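Local structure of surface layer protein (Geobacillus stearothermophilus, 4UJ7) at residues 153-158 with 173-178. The protein probably assembles with copies of itself into the crystalline surface layer of the bacterium, this piece being domains 5 and 6, with calcium bound in the second. Residues are numbered along the deposited sequence; the frame is centred on the assembly and turned at random.
Sequences ITNDVT and ASKSTA
Lys175 reaches from strand 171-178 to the turn at 153-158 and crosses the side chain of Asn155 at about a right angle. Lys175 CG is anti to its own carbonyl carbon (chi1 -72°), and the chain, extended beyond it, carries the ammonium to the turn. Lys175 NZ donates to the backbone Asn155 O at 3.0 Å. It stands above that carbonyl plane, 52° out of it. A second, weak bond runs to Val157 O, whose position is less certain. Water 1 gives a further link: it accepts from Lys175 NZ at 3.0 Å and donates to Asn155 OD1 at 3.0 Å. Asn155 OD1 lies 3.7 Å from Lys175 CD. Thr177 OG1 lies 3.7 Å from Asn155 OD1 and is hydrogen-bonded to Thr182 on strand 181-188. The turn joins strands 149-152 and 158-160, which belong to different sheets of a Big2-type beta-sandwich domain. At its start, Thr154 OG1 bonds to Asp152 and Val140 N. A methionine in place of Lys175 would probably leave Asn155 O and water 1 without their ammonium partner. The contact is thus polar: a lysine ammonium on a strand of the sandwich holds the backbone carbonyl of Asn155, directly, and its side-chain oxygen, through water 1.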
ATOM      1  N   ILE A 153      -6.474  -9.708  -6.460  1.00 19.09           N
ATOM      2  CA  ILE A 153      -7.466 -10.712  -6.107  1.00 19.44           C
ATOM      3  C   ILE A 153      -8.178 -10.390  -4.799  1.00 18.89           C
ATOM      4  O   ILE A 153      -8.820 -11.257  -4.197  1.00 20.24           O
ATOM      5  CB  ILE A 153      -6.871 -12.161  -6.063  1.00 20.59           C
ATOM      6  CG1 ILE A 153      -5.791 -12.327  -4.982  1.00 22.30           C
ATOM      7  CG2 ILE A 153      -6.350 -12.571  -7.447  1.00 22.70           C
ATOM      8  CD1 ILE A 153      -5.476 -13.779  -4.659  1.00 22.54           C
ATOM      9  N   THR A 154      -8.106  -9.128  -4.382  1.00 17.89           N
ATOM     10  CA  THR A 154      -8.722  -8.696  -3.115  1.00 17.66           C
ATOM     11  C   THR A 154     -10.193  -9.054  -3.008  1.00 18.78           C
ATOM     12  O   THR A 154     -10.657  -9.428  -1.929  1.00 18.63           O
ATOM     13  CB  THR A 154      -8.531  -7.181  -2.878  1.00 17.23           C
ATOM     14  OG1 THR A 154      -7.155  -6.851  -3.087  1.00 17.35           O
ATOM     15  CG2 THR A 154      -8.899  -6.805  -1.444  1.00 16.78           C
ATOM     16  N   ASN A 155     -10.924  -8.939  -4.114  1.00 19.39           N
ATOM     17  CA  ASN A 155     -12.339  -9.261  -4.113  1.00 21.49           C
ATOM     18  C   ASN A 155     -12.631 -10.766  -4.019  1.00 20.82           C
ATOM     19  O   ASN A 155     -13.732 -11.164  -3.637  1.00 22.27           O
ATOM     20  CB  ASN A 155     -13.022  -8.667  -5.339  1.00 22.53           C
ATOM     21  CG  ASN A 155     -14.533  -8.614  -5.190  1.00 24.26           C
ATOM     22  OD1 ASN A 155     -15.060  -8.334  -4.109  1.00 25.13           O
ATOM     23  ND2 ASN A 155     -15.234  -8.903  -6.271  1.00 26.46           N
ATOM     24  N   ASP A 156     -11.638 -11.584  -4.352  1.00 20.76           N
ATOM     25  CA  ASP A 156     -11.813 -13.043  -4.418  1.00 21.96           C
ATOM     26  C   ASP A 156     -11.553 -13.736  -3.088  1.00 21.86           C
ATOM     27  O   ASP A 156     -11.990 -14.875  -2.869  1.00 22.71           O
ATOM     28  CB  ASP A 156     -10.870 -13.640  -5.467  1.00 23.25           C
ATOM     29  CG  ASP A 156     -11.088 -13.070  -6.859  1.00 24.79           C
ATOM     30  OD1 ASP A 156     -12.245 -12.800  -7.234  1.00 26.27           O
ATOM     31  OD2 ASP A 156     -10.085 -12.914  -7.582  1.00 27.01           O
ATOM     32  N   VAL A 157     -10.825 -13.058  -2.205  1.00 20.12           N
ATOM     33  CA  VAL A 157     -10.380 -13.653  -0.953  1.00 20.03           C
ATOM     34  C   VAL A 157     -11.392 -13.370   0.151  1.00 18.94           C
ATOM     35  O   VAL A 157     -12.265 -12.510   0.006  1.00 19.21           O
ATOM     36  CB  VAL A 157      -8.968 -13.158  -0.520  1.00 19.59           C
ATOM     37  CG1 VAL A 157      -7.922 -13.418  -1.599  1.00 20.51           C
ATOM     38  CG2 VAL A 157      -8.972 -11.677  -0.145  1.00 18.20           C
ATOM     39  N   THR A 158     -11.278 -14.116   1.247  1.00 19.75           N
ATOM     40  CA  THR A 158     -11.997 -13.806   2.471  1.00 19.89           C
ATOM     41  C   THR A 158     -10.955 -13.575   3.573  1.00 19.22           C
ATOM     42  O   THR A 158      -9.979 -14.323   3.671  1.00 20.29           O
ATOM     43  CB  THR A 158     -12.972 -14.947   2.832  1.00 22.87           C
ATOM     44  OG1 THR A 158     -13.819 -15.195   1.707  1.00 24.74           O
ATOM     45  CG2 THR A 158     -13.833 -14.587   4.031  1.00 23.89           C
ATOM     46  N   ALA A 173     -13.639  -6.719   9.495  1.00 16.00           N
ATOM     47  CA  ALA A 173     -12.985  -6.754   8.185  1.00 16.21           C
ATOM     48  C   ALA A 173     -14.074  -6.764   7.141  1.00 16.79           C
ATOM     49  O   ALA A 173     -14.954  -7.649   7.163  1.00 18.88           O
ATOM     50  CB  ALA A 173     -12.117  -7.993   8.059  1.00 16.20           C
ATOM     51  N   SER A 174     -14.037  -5.805   6.217  1.00 16.53           N
ATOM     52  CA  SER A 174     -15.110  -5.653   5.229  0.50 17.31           C
ATOM     53  C   SER A 174     -14.584  -5.267   3.847  1.00 17.18           C
ATOM     54  O   SER A 174     -13.778  -4.335   3.742  1.00 17.10           O
ATOM     55  CB  SER A 174     -16.057  -4.555   5.698  0.50 18.37           C
ATOM     56  OG  SER A 174     -15.331  -3.358   5.935  0.50 20.00           O
ATOM     57  N   LYS A 175     -15.051  -5.946   2.798  1.00 16.91           N
ATOM     58  CA  LYS A 175     -14.691  -5.581   1.423  1.00 18.59           C
ATOM     59  C   LYS A 175     -15.409  -4.318   1.012  1.00 18.68           C
ATOM     60  O   LYS A 175     -16.627  -4.212   1.157  1.00 20.17           O
ATOM     61  CB  LYS A 175     -15.094  -6.676   0.436  1.00 21.14           C
ATOM     62  CG  LYS A 175     -14.242  -7.915   0.520  1.00 24.15           C
ATOM     63  CD  LYS A 175     -14.664  -8.935  -0.526  1.00 25.69           C
ATOM     64  CE  LYS A 175     -13.974 -10.249  -0.237  1.00 26.47           C
ATOM     65  NZ  LYS A 175     -14.670 -11.422  -0.833  1.00 26.38           N
ATOM     66  N   SER A 176     -14.655  -3.365   0.477  1.00 18.21           N
ATOM     67  CA  SER A 176     -15.230  -2.128  -0.029  1.00 18.76           C
ATOM     68  C   SER A 176     -14.876  -2.024  -1.499  1.00 18.18           C
ATOM     69  O   SER A 176     -13.709  -1.888  -1.843  1.00 18.75           O
ATOM     70  CB  SER A 176     -14.705  -0.937   0.754  1.00 19.80           C
ATOM     71  OG  SER A 176     -15.110  -1.071   2.109  1.00 23.67           O
ATOM     72  N   THR A 177     -15.890  -2.125  -2.353  1.00 17.69           N
ATOM     73  CA  THR A 177     -15.684  -2.232  -3.799  1.00 18.38           C
ATOM     74  C   THR A 177     -16.359  -1.080  -4.516  1.00 18.24           C
ATOM     75  O   THR A 177     -17.543  -0.813  -4.301  1.00 18.79           O
ATOM     76  CB  THR A 177     -16.255  -3.559  -4.328  1.00 19.44           C
ATOM     77  OG1 THR A 177     -15.561  -4.644  -3.698  1.00 21.02           O
ATOM     78  CG2 THR A 177     -16.073  -3.662  -5.838  1.00 19.36           C
ATOM     79  N   ALA A 178     -15.597  -0.396  -5.362  1.00 18.94           N
ATOM     80  CA  ALA A 178     -16.152   0.679  -6.187  1.00 20.38           C
ATOM     81  C   ALA A 178     -15.411   0.732  -7.491  1.00 21.73           C
ATOM     82  O   ALA A 178     -14.193   0.609  -7.515  1.00 21.09           O
ATOM     83  CB  ALA A 178     -16.056   2.023  -5.470  1.00 21.53           C
TER
HETATM   84  O   HOH W   1     -16.740 -10.446  -2.793  1.00 41.04           O